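Putative ribose operon repressor (Burkholderia thailandensis, PDB 3EGC) probably acts as a DNA-binding transcriptional repressor of the LacI family, with a sugar-binding domain built like the periplasmic binding proteins. Local coordinates at residues A[64-69]-A[254-259]; A[72-77]-A[132-137]; A[146-151]-A[158-163]; A[196-201]-A[218-223]. All coordinates share one frame; numbering follows the deposited sequence.

Interaction 1. Residues A[64-69]-A[254-259]; sequences RVDGLI and HMIEGT
Ile256 lies against the methylene and the backbone carbonyl of Asp66, and these two residues carry nearly all of the 112 Å² buried between 64-69 and 254-259. Its CD1 comes within 3.7 Å of Asp66 CB, while its CG2 reaches the same Asp66 CB at 3.9 Å, so both branches of the isoleucine bear on a single carbon. CG1 meets the backbone instead, with Ile256 CG1 3.7 Å from Asp66 O. CG1 stands anti to the carbonyl carbon of Ile256 (chi1 -68°) and CD1 continues it in an extended line (chi2 165°), which carries the methyl past the aspartate CB toward Gly67. There Ile256 CD1 ends 4.3 Å from Gly67 N. No hydrogen bond joins the segments; the contact is made by carbon against carbon and against one carbonyl oxygen.

The polar end of Asp66 is occupied elsewhere. OD1 accepts from the backbone N of Asn9 and OD2 from that of Ser8, which pins the carboxylate to the chain just before strand 10-15. Ile256 also touches Val11 of strand 10-15, so it bridges that strand and the residues leading into strand 67-70. Within 254-259, His254 ND1 and Thr259 OG1 lie 2.7 Å apart in a nearly straight hydrogen bond (173°), with the hydroxyl in the ring plane. This bond ties the chain beyond Gly258, whose phi is positive, back to the helix. The contact thus seats the last turn of helix 241-257 on the approach to strand 67-70, a helix-on-sheet layer of the alpha/beta periplasmic-binding-protein fold.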
loop_
_atom_site.group_PDB
_atom_site.type_symbol
_atom_site.label_atom_id
_atom_site.label_comp_id
_atom_site.label_asym_id
_atom_site.label_seq_id
_atom_site.Cartn_x
_atom_site.Cartn_y
_atom_site.Cartn_z
ATOM N N ARG A 64 -14.323 -22.489 10.238
ATOM C CA ARG A 64 -14.649 -23.216 9.021
ATOM C C ARG A 64 -14.796 -22.357 7.772
ATOM O O ARG A 64 -15.859 -22.329 7.146
ATOM C CB ARG A 64 -15.862 -24.155 9.210
ATOM C CG ARG A 64 -15.626 -25.357 10.198
ATOM C CD ARG A 64 -14.410 -26.166 9.790
ATOM N NE ARG A 64 -14.203 -27.343 10.621
ATOM C CZ ARG A 64 -13.729 -27.306 11.867
ATOM N NH1 ARG A 64 -13.433 -26.145 12.410
ATOM N NH2 ARG A 64 -13.563 -28.425 12.573
ATOM N N VAL A 65 -13.729 -21.659 7.427
ATOM C CA VAL A 65 -13.606 -21.090 6.095
ATOM C C VAL A 65 -13.458 -22.245 5.103
ATOM O O VAL A 65 -12.977 -23.328 5.462
ATOM C CB VAL A 65 -12.371 -20.167 5.981
ATOM C CG1 VAL A 65 -12.515 -18.946 6.872
ATOM C CG2 VAL A 65 -11.112 -20.959 6.291
ATOM N N ASP A 66 -13.838 -22.013 3.858
ATOM C CA ASP A 66 -13.817 -23.082 2.867
ATOM C C ASP A 66 -12.389 -23.424 2.437
ATOM O O ASP A 66 -12.110 -24.493 1.923
ATOM C CB ASP A 66 -14.666 -22.676 1.679
ATOM C CG ASP A 66 -16.164 -22.647 2.005
ATOM O OD1 ASP A 66 -16.935 -21.946 1.343
ATOM O OD2 ASP A 66 -16.572 -23.384 2.880
ATOM N N GLY A 67 -11.473 -22.487 2.657
ATOM C CA GLY A 67 -10.111 -22.634 2.174
ATOM C C GLY A 67 -9.302 -21.420 2.574
ATOM O O GLY A 67 -9.838 -20.509 3.165
ATOM N N LEU A 68 -8.019 -21.436 2.260
ATOM C CA LEU A 68 -7.078 -20.337 2.595
ATOM C C LEU A 68 -6.217 -19.931 1.423
ATOM O O LEU A 68 -5.603 -20.769 0.748
ATOM C CB LEU A 68 -6.099 -20.709 3.739
ATOM C CG LEU A 68 -6.562 -21.050 5.151
ATOM C CD1 LEU A 68 -5.383 -21.256 6.141
ATOM C CD2 LEU A 68 -7.517 -19.969 5.685
ATOM N N ILE A 69 -6.109 -18.630 1.242
ATOM C CA ILE A 69 -5.039 -18.060 0.507
ATOM C C ILE A 69 -3.998 -17.524 1.479
ATOM O O ILE A 69 -4.288 -16.721 2.334
ATOM C CB ILE A 69 -5.504 -16.921 -0.398
ATOM C CG1 ILE A 69 -6.549 -17.442 -1.391
ATOM C CG2 ILE A 69 -4.251 -16.258 -1.050
ATOM C CD1 ILE A 69 -6.982 -16.393 -2.380
ATOM N N HIS A 254 -12.049 -23.412 -7.563
ATOM C CA HIS A 254 -11.958 -24.732 -8.164
ATOM C C HIS A 254 -11.707 -25.862 -7.149
ATOM O O HIS A 254 -12.462 -26.860 -7.128
ATOM C CB HIS A 254 -10.875 -24.745 -9.228
ATOM C CG HIS A 254 -11.226 -23.926 -10.429
ATOM N ND1 HIS A 254 -12.430 -24.060 -11.087
ATOM C CD2 HIS A 254 -10.530 -22.990 -11.104
ATOM C CE1 HIS A 254 -12.477 -23.211 -12.094
ATOM N NE2 HIS A 254 -11.334 -22.554 -12.126
ATOM N N MET A 255 -10.687 -25.702 -6.308
ATOM C CA MET A 255 -10.373 -26.698 -5.290
ATOM C C MET A 255 -11.537 -26.922 -4.298
ATOM O O MET A 255 -11.710 -28.026 -3.818
ATOM C CB MET A 255 -9.103 -26.347 -4.508
ATOM C CG MET A 255 -7.878 -26.288 -5.327
ATOM S SD MET A 255 -6.422 -25.476 -4.660
ATOM C CE MET A 255 -6.031 -26.597 -3.339
ATOM N N ILE A 256 -12.282 -25.866 -3.978
ATOM C CA ILE A 256 -13.321 -25.942 -2.972
ATOM C C ILE A 256 -14.574 -26.588 -3.561
ATOM O O ILE A 256 -15.254 -27.332 -2.877
ATOM C CB ILE A 256 -13.712 -24.537 -2.475
ATOM C CG1 ILE A 256 -12.545 -23.899 -1.664
ATOM C CG2 ILE A 256 -15.070 -24.578 -1.728
ATOM C CD1 ILE A 256 -12.683 -22.419 -1.449
ATOM N N GLU A 257 -14.896 -26.251 -4.816
ATOM C CA GLU A 257 -16.154 -26.654 -5.440
ATOM C C GLU A 257 -15.931 -27.942 -6.248
ATOM O O GLU A 257 -16.830 -28.442 -6.898
ATOM C CB GLU A 257 -16.746 -25.513 -6.300
ATOM C CG GLU A 257 -16.986 -24.162 -5.543
ATOM C CD GLU A 257 -17.580 -23.029 -6.418
ATOM O OE1 GLU A 257 -17.681 -23.179 -7.688
ATOM O OE2 GLU A 257 -17.948 -21.991 -5.817
ATOM N N GLY A 258 -14.726 -28.475 -6.185
ATOM C CA GLY A 258 -14.352 -29.702 -6.864
ATOM C C GLY A 258 -14.355 -29.626 -8.373
ATOM O O GLY A 258 -14.723 -30.603 -9.065
ATOM N N THR A 259 -13.957 -28.478 -8.925
ATOM C CA THR A 259 -13.994 -28.342 -10.372
ATOM C C THR A 259 -12.616 -28.224 -10.967
ATOM O O THR A 259 -12.483 -28.074 -12.164
ATOM C CB THR A 259 -14.843 -27.142 -10.832
ATOM O OG1 THR A 259 -14.272 -25.929 -10.329
ATOM C CG2 THR A 259 -16.250 -27.259 -10.363
#

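Interaction 2. Residues A[72-77]-A[132-137]; sequences PSEGEH and VGSAGL
With chi1 at -174° and chi2 at 178°, Glu74 is stretched out to its carboxylate, and the Ser134 hydroxyl, turned away from its own backbone N (chi1 171°), comes to meet it. The two segments are loops that follow strands 67-70 and 128-131, one in each lobe of the periplasmic-binding-protein fold, and each leads into a helix. Their contact therefore links the lobes across the cleft in which, as in the family, an effector sugar probably binds. The serine hydroxyl sits before both carboxylate oxygens at almost equal range: Ser134 OG is 2.7 Å from Glu74 OE1 and 2.6 Å from Glu74 OE2.

Ser134 opens a type I beta turn closed by the bond from Leu137 N to Ser134 O, 3.2 Å long, and Leu137 takes the N-cap position of helix 138-153. The turn therefore presents the hydroxyl and the leucine to the same glutamate. Ser140 OG, in the first turn of that helix, also bonds Ser134 O. In 72-77, the N of Ser73 is bonded to Glu53 and its OG to Thr46. The apolar part is small: the side chains of Glu74 and Leu137 cross at about a right angle, and Leu137 CD2 lies 4.0 Å from Glu74 CB.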
loop_
_atom_site.group_PDB
_atom_site.type_symbol
_atom_site.label_atom_id
_atom_site.label_comp_id
_atom_site.label_asym_id
_atom_site.label_seq_id
_atom_site.Cartn_x
_atom_site.Cartn_y
_atom_site.Cartn_z
ATOM N N PRO A 72 2.871 -16.586 2.745
ATOM C CA PRO A 72 3.606 -17.122 3.844
ATOM C C PRO A 72 4.660 -16.196 4.464
ATOM O O PRO A 72 5.365 -15.446 3.772
ATOM C CB PRO A 72 4.273 -18.386 3.250
ATOM C CG PRO A 72 3.560 -18.646 1.954
ATOM C CD PRO A 72 3.103 -17.328 1.504
ATOM N N SER A 73 4.757 -16.280 5.771
ATOM C CA SER A 73 5.762 -15.555 6.491
ATOM C C SER A 73 6.937 -16.506 6.524
ATOM O O SER A 73 6.759 -17.725 6.347
ATOM C CB SER A 73 5.263 -15.301 7.907
ATOM O OG SER A 73 4.303 -14.253 7.911
ATOM N N GLU A 74 8.131 -15.968 6.695
ATOM C CA GLU A 74 9.336 -16.782 6.685
ATOM C C GLU A 74 9.318 -17.630 7.930
ATOM O O GLU A 74 9.217 -17.099 9.033
ATOM C CB GLU A 74 10.595 -15.912 6.707
ATOM C CG GLU A 74 11.888 -16.702 6.560
ATOM C CD GLU A 74 13.119 -15.826 6.531
ATOM O OE1 GLU A 74 13.045 -14.656 6.941
ATOM O OE2 GLU A 74 14.188 -16.317 6.128
ATOM N N GLY A 75 9.471 -18.938 7.745
ATOM C CA GLY A 75 9.503 -19.894 8.820
ATOM C C GLY A 75 9.064 -21.266 8.293
ATOM O O GLY A 75 8.850 -21.413 7.088
ATOM N N GLU A 76 8.911 -22.240 9.197
ATOM C CA GLU A 76 8.518 -23.607 8.841
ATOM C C GLU A 76 7.022 -23.722 8.589
ATOM O O GLU A 76 6.237 -23.176 9.298
ATOM C CB GLU A 76 8.906 -24.619 9.947
ATOM C CG GLU A 76 8.904 -26.111 9.477
ATOM C CD GLU A 76 9.086 -27.122 10.608
ATOM O OE1 GLU A 76 8.593 -26.859 11.728
ATOM O OE2 GLU A 76 9.712 -28.187 10.368
ATOM N N HIS A 77 6.618 -24.475 7.578
ATOM C CA HIS A 77 5.187 -24.610 7.308
ATOM C C HIS A 77 4.639 -26.034 7.407
ATOM O O HIS A 77 3.520 -26.298 7.017
ATOM C CB HIS A 77 4.865 -23.952 5.970
ATOM C CG HIS A 77 5.096 -22.472 5.979
ATOM N ND1 HIS A 77 6.286 -21.894 5.585
ATOM C CD2 HIS A 77 4.310 -21.459 6.409
ATOM C CE1 HIS A 77 6.204 -20.586 5.746
ATOM N NE2 HIS A 77 5.019 -20.298 6.247
ATOM N N VAL A 132 19.109 -8.293 -1.962
ATOM C CA VAL A 132 17.886 -9.007 -1.825
ATOM C C VAL A 132 17.435 -9.000 -0.379
ATOM O O VAL A 132 18.158 -8.549 0.510
ATOM C CB VAL A 132 18.000 -10.443 -2.333
ATOM C CG1 VAL A 132 18.403 -10.475 -3.822
ATOM C CG2 VAL A 132 18.986 -11.211 -1.499
ATOM N N GLY A 133 16.225 -9.505 -0.170
ATOM C CA GLY A 133 15.649 -9.584 1.169
ATOM C C GLY A 133 16.159 -10.819 1.870
ATOM O O GLY A 133 17.141 -11.391 1.460
ATOM N N SER A 134 15.474 -11.239 2.905
ATOM C CA SER A 134 15.921 -12.381 3.672
ATOM C C SER A 134 16.404 -13.550 2.780
ATOM O O SER A 134 15.664 -14.060 1.936
ATOM C CB SER A 134 14.815 -12.828 4.640
ATOM O OG SER A 134 15.143 -14.064 5.269
ATOM N N ALA A 135 17.656 -13.944 3.001
ATOM C CA ALA A 135 18.365 -14.940 2.199
ATOM C C ALA A 135 17.655 -16.270 1.985
ATOM O O ALA A 135 17.861 -16.942 1.003
ATOM C CB ALA A 135 19.718 -15.216 2.854
ATOM N N GLY A 136 16.875 -16.697 2.950
ATOM C CA GLY A 136 16.174 -17.959 2.777
ATOM C C GLY A 136 15.064 -18.044 1.725
ATOM O O GLY A 136 14.801 -19.148 1.145
ATOM N N LEU A 137 14.411 -16.919 1.478
ATOM C CA LEU A 137 13.111 -16.908 0.776
ATOM C C LEU A 137 13.210 -17.342 -0.653
ATOM O O LEU A 137 14.215 -17.139 -1.286
ATOM C CB LEU A 137 12.458 -15.502 0.813
ATOM C CG LEU A 137 12.129 -14.972 2.172
ATOM C CD1 LEU A 137 11.838 -13.490 2.083
ATOM C CD2 LEU A 137 10.940 -15.778 2.755
#

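Interaction 3. Residues A[146-151]-A[158-163]; sequences GFRAAM and VRQEWI
The Phe147 ring carries Met151 CG on one face, 3.7 Å above its plane and offset toward the rim, and receives Val158 at its edge. Val158 CG2 lies near the ring plane, 3.9 Å from Phe147 CE2, and the two side chains approach from opposite directions. Ile163 comes at an oblique angle to the same corner, its CD1 3.6 Å from Phe147 CE2. With CG anti to the backbone N (chi1 163°), the ring leaves helix 138-153 toward 158-163, where these two aliphatic ends converge on CE2. Beyond the segments, Phe147 also packs on Val117 of helix 109-122 and Ile128 of strand 128-131.

The guanidinium of Arg148 is the second flat group. Its chain is extended from CG to NE, which spans the distance to Gln160, and NH2 gives a hydrogen bond of 2.8 Å to Gln160 OE1. The acceptor lies in the guanidinium plane, and the N-H to acceptor angle is 154°. The amide is turned by 37° against the guanidinium. Val158 CG1 sits 4.1 Å from Arg148 NH1, so the valine touches both Phe147 and Arg148, one through each methyl.

Within 158-163, Arg159 CB stands 3.7 Å above the indole of Trp162, over its centre, while Trp162 NE1 is bonded to Asp185 O and the Arg159 guanidinium pairs with Asp185. The contact packs the chain leaving helix 138-153 back onto that helix as it enters strand 163-164, part of a beta-alpha-beta crossover of the Rossmann-like C-terminal lobe.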
loop_
_atom_site.group_PDB
_atom_site.type_symbol
_atom_site.label_atom_id
_atom_site.label_comp_id
_atom_site.label_asym_id
_atom_site.label_seq_id
_atom_site.Cartn_x
_atom_site.Cartn_y
_atom_site.Cartn_z
ATOM N N GLY A 146 18.556 -15.229 -11.141
ATOM C CA GLY A 146 18.403 -14.499 -12.394
ATOM C C GLY A 146 19.555 -13.546 -12.620
ATOM O O GLY A 146 20.080 -13.422 -13.727
ATOM N N PHE A 147 19.979 -12.916 -11.536
ATOM C CA PHE A 147 21.137 -12.073 -11.558
ATOM C C PHE A 147 22.387 -12.844 -12.009
ATOM O O PHE A 147 23.078 -12.446 -12.952
ATOM C CB PHE A 147 21.312 -11.417 -10.223
ATOM C CG PHE A 147 22.684 -10.843 -9.997
ATOM C CD1 PHE A 147 23.026 -9.605 -10.551
ATOM C CD2 PHE A 147 23.619 -11.522 -9.222
ATOM C CE1 PHE A 147 24.225 -9.035 -10.331
ATOM C CE2 PHE A 147 24.869 -10.962 -9.008
ATOM C CZ PHE A 147 25.166 -9.694 -9.549
ATOM N N ARG A 148 22.615 -13.993 -11.408
ATOM C CA ARG A 148 23.826 -14.758 -11.692
ATOM C C ARG A 148 23.810 -15.273 -13.121
ATOM O O ARG A 148 24.877 -15.360 -13.773
ATOM C CB ARG A 148 24.011 -15.927 -10.730
ATOM C CG ARG A 148 24.335 -15.542 -9.286
ATOM C CD ARG A 148 24.694 -16.843 -8.495
ATOM N NE ARG A 148 24.816 -16.613 -7.053
ATOM C CZ ARG A 148 25.939 -16.226 -6.452
ATOM N NH1 ARG A 148 27.057 -16.002 -7.176
ATOM N NH2 ARG A 148 25.926 -16.030 -5.139
ATOM N N ALA A 149 22.621 -15.621 -13.609
ATOM C CA ALA A 149 22.513 -16.185 -14.926
ATOM C C ALA A 149 22.806 -15.106 -15.965
ATOM O O ALA A 149 23.390 -15.394 -17.003
ATOM C CB ALA A 149 21.131 -16.806 -15.149
ATOM N N ALA A 150 22.395 -13.875 -15.692
ATOM C CA ALA A 150 22.653 -12.761 -16.616
ATOM C C ALA A 150 24.150 -12.441 -16.643
ATOM O O ALA A 150 24.743 -12.247 -17.675
ATOM C CB ALA A 150 21.861 -11.487 -16.188
ATOM N N MET A 151 24.746 -12.357 -15.477
ATOM C CA MET A 151 26.167 -12.106 -15.352
ATOM C C MET A 151 26.971 -13.177 -16.059
ATOM O O MET A 151 27.883 -12.891 -16.830
ATOM C CB MET A 151 26.546 -11.974 -13.853
ATOM C CG MET A 151 25.933 -10.653 -13.221
ATOM S SD MET A 151 26.471 -9.045 -13.983
ATOM C CE MET A 151 27.996 -8.807 -13.070
ATOM N N VAL A 158 31.267 -12.268 -10.772
ATOM C CA VAL A 158 30.559 -11.642 -9.672
ATOM C C VAL A 158 31.251 -11.878 -8.359
ATOM O O VAL A 158 31.418 -12.998 -7.951
ATOM C CB VAL A 158 29.094 -12.137 -9.567
ATOM C CG1 VAL A 158 29.000 -13.556 -9.908
ATOM C CG2 VAL A 158 28.537 -11.910 -8.178
ATOM N N ARG A 159 31.644 -10.800 -7.692
ATOM C CA ARG A 159 32.203 -10.913 -6.353
ATOM C C ARG A 159 31.071 -11.091 -5.348
ATOM O O ARG A 159 30.134 -10.279 -5.335
ATOM C CB ARG A 159 32.991 -9.664 -5.973
ATOM C CG ARG A 159 34.429 -9.674 -6.464
ATOM C CD ARG A 159 34.627 -8.761 -7.626
ATOM N NE ARG A 159 35.443 -7.587 -7.305
ATOM C CZ ARG A 159 36.779 -7.577 -7.361
ATOM N NH1 ARG A 159 37.463 -6.471 -7.115
ATOM N NH2 ARG A 159 37.439 -8.685 -7.681
ATOM N N GLN A 160 31.191 -12.119 -4.501
ATOM C CA GLN A 160 30.271 -12.360 -3.406
ATOM C C GLN A 160 30.006 -11.130 -2.596
ATOM O O GLN A 160 28.881 -10.968 -2.155
ATOM C CB GLN A 160 30.761 -13.453 -2.439
ATOM C CG GLN A 160 30.061 -14.804 -2.539
ATOM C CD GLN A 160 28.532 -14.735 -2.399
ATOM O OE1 GLN A 160 27.820 -15.415 -3.125
ATOM N NE2 GLN A 160 28.040 -13.902 -1.494
ATOM N N GLU A 161 31.035 -10.305 -2.372
ATOM C CA GLU A 161 30.890 -9.094 -1.569
ATOM C C GLU A 161 29.988 -8.006 -2.254
ATOM O O GLU A 161 29.716 -6.930 -1.674
ATOM C CB GLU A 161 32.247 -8.521 -1.195
ATOM C CG GLU A 161 33.141 -8.159 -2.393
ATOM C CD GLU A 161 34.105 -9.274 -2.788
ATOM O OE1 GLU A 161 35.151 -8.885 -3.341
ATOM O OE2 GLU A 161 33.832 -10.474 -2.575
ATOM N N TRP A 162 29.540 -8.302 -3.477
ATOM C CA TRP A 162 28.599 -7.447 -4.196
ATOM C C TRP A 162 27.129 -7.861 -3.853
ATOM O O TRP A 162 26.167 -7.164 -4.210
ATOM C CB TRP A 162 28.832 -7.525 -5.718
ATOM C CG TRP A 162 30.135 -6.931 -6.197
ATOM C CD1 TRP A 162 30.972 -6.106 -5.495
ATOM C CD2 TRP A 162 30.717 -7.075 -7.518
ATOM N NE1 TRP A 162 32.043 -5.763 -6.278
ATOM C CE2 TRP A 162 31.914 -6.342 -7.521
ATOM C CE3 TRP A 162 30.332 -7.765 -8.686
ATOM C CZ2 TRP A 162 32.736 -6.253 -8.659
ATOM C CZ3 TRP A 162 31.146 -7.710 -9.800
ATOM C CH2 TRP A 162 32.344 -6.965 -9.785
ATOM N N ILE A 163 26.990 -9.005 -3.181
ATOM C CA ILE A 163 25.685 -9.569 -2.799
ATOM C C ILE A 163 25.336 -9.268 -1.332
ATOM O O ILE A 163 26.158 -9.424 -0.443
ATOM C CB ILE A 163 25.639 -11.094 -2.988
ATOM C CG1 ILE A 163 26.262 -11.518 -4.347
ATOM C CG2 ILE A 163 24.192 -11.633 -2.855
ATOM C CD1 ILE A 163 25.358 -11.467 -5.487
#

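Interaction 4. Residues A[196-201]-A[218-223]; sequences RITEGA and IVSFDN
Thr198 OG1 is gripped from several sides: Ser220 OG stands 2.5 Å from it, a very short hydrogen bond whose exact length is doubtful and in which either hydroxyl may donate, while Thr192 OG1 and the carbonyl O of Ser194 also bond Thr198 OG1. The buried hydroxyl thus has partners on the adjoining strand 189-192, on the loop that starts its own helix and on strand 217-221. Ser220 OG is placed by its torsion, lying anti to the backbone N (chi1 -178°), which aims it at the helix; Ser220 OG also comes within 2.9 Å of Phe221 O.

Apolar contacts flank this polar centre. Thr198 CG2 approaches Ile218 CG2 at 4.2 Å as the two side chains slide past each other in opposite directions, and one turn further along the helix Ala201 CB meets Ile218 CD1 at 4.2 Å. The spacing follows from the backbones: residues 198 and 201 face the strand from the helix, and residues 218 and 220 point back, with Thr198 and Ser220 nearest in CA register (6.5 Å). Val219, which points the other way, instead packs on Ala116 and Leu120 of helix 109-122.

The segments of helix 196-201 and strand 218-221 approach to 8.5 Å between axes, with their directions 153° apart, close to antiparallel. Asp222, just past the strand, accepts from His195 N through OD2. This is the geometry of a beta-alpha-beta crossover, with helix 195-208 linking parallel strands 189-192 and 217-221 and lying against the sheet.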
loop_
_atom_site.group_PDB
_atom_site.type_symbol
_atom_site.label_atom_id
_atom_site.label_comp_id
_atom_site.label_asym_id
_atom_site.label_seq_id
_atom_site.Cartn_x
_atom_site.Cartn_y
_atom_site.Cartn_z
ATOM N N ARG A 196 10.713 -2.033 -1.307
ATOM C CA ARG A 196 11.095 -1.736 0.066
ATOM C C ARG A 196 12.621 -1.814 0.269
ATOM O O ARG A 196 13.198 -1.012 0.970
ATOM C CB ARG A 196 10.339 -2.605 1.052
ATOM C CG ARG A 196 10.475 -2.078 2.482
ATOM C CD ARG A 196 9.125 -2.071 3.231
ATOM N NE ARG A 196 8.094 -1.285 2.556
ATOM C CZ ARG A 196 6.797 -1.364 2.836
ATOM N NH1 ARG A 196 5.965 -0.615 2.165
ATOM N NH2 ARG A 196 6.346 -2.150 3.815
ATOM N N ILE A 197 13.246 -2.759 -0.435
ATOM C CA ILE A 197 14.696 -2.831 -0.515
ATOM C C ILE A 197 15.276 -1.676 -1.317
ATOM O O ILE A 197 16.316 -1.112 -0.936
ATOM C CB ILE A 197 15.156 -4.231 -1.037
ATOM C CG1 ILE A 197 14.859 -5.277 0.048
ATOM C CG2 ILE A 197 16.652 -4.267 -1.417
ATOM C CD1 ILE A 197 14.839 -6.633 -0.517
ATOM N N THR A 198 14.587 -1.310 -2.401
ATOM C CA THR A 198 14.993 -0.125 -3.165
ATOM C C THR A 198 15.007 1.143 -2.287
ATOM O O THR A 198 15.898 1.966 -2.404
ATOM C CB THR A 198 14.134 0.105 -4.423
ATOM O OG1 THR A 198 14.175 -1.058 -5.245
ATOM C CG2 THR A 198 14.713 1.273 -5.196
ATOM N N GLU A 199 14.027 1.269 -1.380
ATOM C CA GLU A 199 14.076 2.370 -0.383
ATOM C C GLU A 199 15.392 2.315 0.439
ATOM O O GLU A 199 16.115 3.281 0.531
ATOM C CB GLU A 199 12.849 2.312 0.547
ATOM C CG GLU A 199 11.484 2.332 -0.201
ATOM C CD GLU A 199 10.327 2.270 0.724
ATOM O OE1 GLU A 199 10.482 1.693 1.838
ATOM O OE2 GLU A 199 9.254 2.804 0.341
ATOM N N GLY A 200 15.722 1.163 1.004
ATOM C CA GLY A 200 16.966 1.010 1.765
ATOM C C GLY A 200 18.252 1.283 0.980
ATOM O O GLY A 200 19.190 1.932 1.490
ATOM N N ALA A 201 18.325 0.802 -0.258
ATOM C CA ALA A 201 19.445 1.209 -1.166
ATOM C C ALA A 201 19.501 2.725 -1.447
ATOM O O ALA A 201 20.566 3.295 -1.432
ATOM C CB ALA A 201 19.440 0.379 -2.530
ATOM N N ILE A 218 20.231 1.568 -10.497
ATOM C CA ILE A 218 19.379 0.621 -9.810
ATOM C C ILE A 218 18.247 0.104 -10.676
ATOM O O ILE A 218 17.515 0.894 -11.286
ATOM C CB ILE A 218 18.721 1.250 -8.530
ATOM C CG1 ILE A 218 19.803 1.695 -7.531
ATOM C CG2 ILE A 218 17.702 0.259 -7.896
ATOM C CD1 ILE A 218 19.230 2.421 -6.234
ATOM N N VAL A 219 18.099 -1.219 -10.746
ATOM C CA VAL A 219 16.857 -1.764 -11.293
ATOM C C VAL A 219 16.188 -2.494 -10.130
ATOM O O VAL A 219 16.880 -3.062 -9.302
ATOM C CB VAL A 219 17.088 -2.704 -12.514
ATOM C CG1 VAL A 219 17.633 -1.910 -13.647
ATOM C CG2 VAL A 219 18.108 -3.918 -12.149
ATOM N N SER A 220 14.861 -2.472 -10.097
ATOM C CA SER A 220 14.106 -2.935 -8.976
ATOM C C SER A 220 12.932 -3.796 -9.440
ATOM O O SER A 220 12.451 -3.611 -10.559
ATOM C CB SER A 220 13.566 -1.735 -8.199
ATOM O OG SER A 220 12.839 -2.132 -7.042
ATOM N N PHE A 221 12.477 -4.725 -8.586
ATOM C CA PHE A 221 11.136 -5.294 -8.725
ATOM C C PHE A 221 10.068 -4.352 -8.123
ATOM O O PHE A 221 10.364 -3.557 -7.245
ATOM C CB PHE A 221 10.996 -6.661 -8.032
ATOM C CG PHE A 221 11.535 -7.832 -8.846
ATOM C CD1 PHE A 221 10.683 -8.842 -9.233
ATOM C CD2 PHE A 221 12.903 -7.950 -9.142
ATOM C CE1 PHE A 221 11.141 -9.942 -9.933
ATOM C CE2 PHE A 221 13.389 -9.040 -9.854
ATOM C CZ PHE A 221 12.530 -10.045 -10.256
ATOM N N ASP A 222 8.825 -4.481 -8.611
ATOM C CA ASP A 222 7.730 -3.632 -8.177
ATOM C C ASP A 222 7.715 -2.288 -8.896
ATOM O O ASP A 222 8.702 -1.526 -8.884
ATOM C CB ASP A 222 7.758 -3.440 -6.671
ATOM C CG ASP A 222 7.691 -4.744 -5.933
ATOM O OD1 ASP A 222 6.966 -5.672 -6.440
ATOM O OD2 ASP A 222 8.398 -4.845 -4.911
ATOM N N ASN A 223 6.571 -1.968 -9.473
ATOM C CA ASN A 223 6.435 -0.768 -10.272
ATOM C C ASN A 223 5.676 0.290 -9.488
ATOM O O ASN A 223 4.448 0.321 -9.507
ATOM C CB ASN A 223 5.661 -1.106 -11.572
ATOM C CG ASN A 223 5.558 0.057 -12.501
ATOM O OD1 ASN A 223 6.132 1.126 -12.239
ATOM N ND2 ASN A 223 4.889 -0.148 -13.642
#

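In the fold
Interactions 2, 3 and 4 follow one another along the chain, and all three are nested inside the loop that interaction 1 closes between 64-69 and 254-259. Interaction 1 lies at one end of the molecule, its centre about 41 Å from that of interaction 3 and about 35 Å from that of interaction 4, on the opposite side of the chain's centre from both. Interaction 2 touches interaction 4, where Ile197 CD1 packs on Val132 and Gly133, and its 132-137 loop leads into helix 138-153, which carries 146-151 of interaction 3. Interaction 1 packs on the strands of one lobe and interaction 4 on those of the other, with interaction 2 between them, consistent with the two-lobed family fold.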